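Local coordinates for protein prenylcyclase (PDB 6IJ1) that probably acts on prenyl substrates as a prenyltransferase or terpene cyclase-like enzyme, at residues S245-A250 with P287-R292. Numbering follows the deposited sequence.
Sequences SPFATA and PSARLR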
loop_
_atom_site.group_PDB
_atom_site.type_symbol
_atom_site.label_atom_id
_atom_site.label_comp_id
_atom_site.label_asym_id
_atom_site.label_seq_id
_atom_site.Cartn_x
_atom_site.Cartn_y
_atom_site.Cartn_z
ATOM N N SER A 245 11.653 1.808 -11.926
ATOM C CA SER A 245 10.419 2.275 -11.257
ATOM C C SER A 245 10.775 2.746 -9.849
ATOM O O SER A 245 11.266 1.947 -9.087
ATOM C CB SER A 245 9.416 1.153 -11.189
ATOM O OG SER A 245 8.387 1.449 -10.261
ATOM N N PRO A 246 10.622 4.035 -9.505
ATOM C CA PRO A 246 10.892 4.465 -8.143
ATOM C C PRO A 246 10.033 3.644 -7.172
ATOM O O PRO A 246 10.526 3.245 -6.162
ATOM C CB PRO A 246 10.473 5.941 -8.158
ATOM C CG PRO A 246 10.676 6.358 -9.591
ATOM C CD PRO A 246 10.286 5.140 -10.401
ATOM N N PHE A 247 8.772 3.394 -7.525
ATOM C CA PHE A 247 7.904 2.614 -6.620
ATOM C C PHE A 247 8.457 1.209 -6.399
ATOM O O PHE A 247 8.622 0.763 -5.240
ATOM C CB PHE A 247 6.524 2.590 -7.305
ATOM C CG PHE A 247 5.413 1.974 -6.516
ATOM C CD1 PHE A 247 4.916 2.624 -5.378
ATOM C CD2 PHE A 247 4.843 0.802 -6.937
ATOM C CE1 PHE A 247 3.791 2.080 -4.707
ATOM C CE2 PHE A 247 3.697 0.233 -6.261
ATOM C CZ PHE A 247 3.206 0.894 -5.154
ATOM N N ALA A 248 8.725 0.483 -7.492
ATOM C CA ALA A 248 9.169 -0.904 -7.324
ATOM C C ALA A 248 10.546 -0.965 -6.694
ATOM O O ALA A 248 10.852 -1.939 -5.969
ATOM C CB ALA A 248 9.166 -1.623 -8.670
ATOM N N THR A 249 11.413 0.021 -6.996
ATOM C CA THR A 249 12.757 0.035 -6.413
ATOM C C THR A 249 12.669 0.229 -4.895
ATOM O O THR A 249 13.362 -0.453 -4.124
ATOM C CB THR A 249 13.572 1.170 -7.075
ATOM O OG1 THR A 249 13.650 0.875 -8.449
ATOM C CG2 THR A 249 15.016 1.200 -6.540
ATOM N N ALA A 250 11.845 1.178 -4.451
ATOM C CA ALA A 250 11.667 1.421 -3.025
ATOM C C ALA A 250 11.100 0.198 -2.313
ATOM O O ALA A 250 11.574 -0.171 -1.217
ATOM C CB ALA A 250 10.718 2.613 -2.837
ATOM N N PRO A 287 5.729 9.444 -10.985
ATOM C CA PRO A 287 4.602 8.618 -10.538
ATOM C C PRO A 287 4.723 7.226 -11.116
ATOM O O PRO A 287 4.756 7.024 -12.355
ATOM C CB PRO A 287 3.369 9.343 -11.074
ATOM C CG PRO A 287 3.837 10.847 -11.068
ATOM C CD PRO A 287 5.258 10.738 -11.528
ATOM N N SER A 288 4.708 6.249 -10.225
ATOM C CA SER A 288 4.951 4.883 -10.661
ATOM C C SER A 288 4.194 3.900 -9.773
ATOM O O SER A 288 4.450 2.684 -9.849
ATOM C CB SER A 288 6.480 4.623 -10.646
ATOM O OG SER A 288 7.099 5.127 -9.453
ATOM N N ALA A 289 3.234 4.374 -8.992
ATOM C CA ALA A 289 2.445 3.477 -8.146
ATOM C C ALA A 289 1.298 2.947 -9.012
ATOM O O ALA A 289 0.175 3.453 -8.995
ATOM C CB ALA A 289 1.965 4.227 -6.892
ATOM N N ARG A 290 1.615 1.927 -9.808
ATOM C CA ARG A 290 0.747 1.514 -10.914
ATOM C C ARG A 290 -0.269 0.509 -10.390
ATOM O O ARG A 290 0.081 -0.631 -10.052
ATOM C CB ARG A 290 1.568 0.916 -12.071
ATOM C CG ARG A 290 2.644 1.892 -12.631
ATOM C CD ARG A 290 2.069 3.304 -12.990
ATOM N NE ARG A 290 1.394 3.348 -14.278
ATOM C CZ ARG A 290 2.028 3.559 -15.462
ATOM N NH1 ARG A 290 3.295 3.638 -15.535
ATOM N NH2 ARG A 290 1.365 3.564 -16.572
ATOM N N LEU A 291 -1.499 0.971 -10.297
ATOM C CA LEU A 291 -2.615 0.249 -9.692
ATOM C C LEU A 291 -3.438 -0.318 -10.832
ATOM O O LEU A 291 -3.863 0.431 -11.717
ATOM C CB LEU A 291 -3.429 1.246 -8.853
ATOM C CG LEU A 291 -4.488 0.848 -7.843
ATOM C CD1 LEU A 291 -4.980 2.160 -7.267
ATOM C CD2 LEU A 291 -5.575 0.177 -8.642
ATOM N N ARG A 292 -3.697 -1.615 -10.819
ATOM C CA ARG A 292 -4.571 -2.174 -11.857
ATOM C C ARG A 292 -5.971 -2.331 -11.282
ATOM O O ARG A 292 -6.164 -3.043 -10.275
ATOM C CB ARG A 292 -4.020 -3.473 -12.416
ATOM C CG ARG A 292 -3.782 -4.586 -11.413
ATOM C CD ARG A 292 -3.088 -5.782 -12.075
ATOM N NE ARG A 292 -2.896 -6.876 -11.138
ATOM C CZ ARG A 292 -2.141 -7.933 -11.377
ATOM N NH1 ARG A 292 -1.541 -8.097 -12.584
ATOM N NH2 ARG A 292 -1.952 -8.861 -10.445
HETATM O O HOH W 1 5.955 0.723 -11.000
#
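Phe247 and Ser288 bring the two backbones together, their CA atoms 5.5 Å apart, where the first turn of helix 246-256 meets the loop leading into strand 291-292. Ser245 is the N-cap: its OG, anti to the backbone N (chi1 164°), accepts an almost straight bond from Ala248 N at 3.0 Å. Ala289 centres an inverse gamma turn on the other segment. The amide of Phe247, also at the start of the helix, gives its N-H to Ser288 OG (3.1 Å, 148°), a hydroxyl that also bonds to Thr286 O and lies against Pro246 CD. A water ties the two segments a second time, accepting from Ser245 OG at 2.6 Å and donating to Ser288 O at 2.7 Å. Beyond these polar links, Phe247 CG stands anti to its backbone N (chi1 -174°), which carries the ring out to Ala289. There Ala289 CA sits over the centre of one ring face in a CH-pi contact, 3.6 Å from the ring centroid, while Ala289 CB packs against CE1 of Phe247 at the same separation. Trp195, Leu200 and Thr332 also touch this phenyl group. An alanine in place of Phe247 would probably leave Ala289 without its aromatic partner and open a gap between helix and loop. Helix 327-341 adds His328 and Thr329 against Ala289. A serine-capped helix N-terminus, two first-turn N-H groups taken by serine hydroxyls, thus packs on the buried part of a loop entering an outermost strand of the small three-stranded sheet, consistent with the helix-rich fold of terpene cyclase-like proteins.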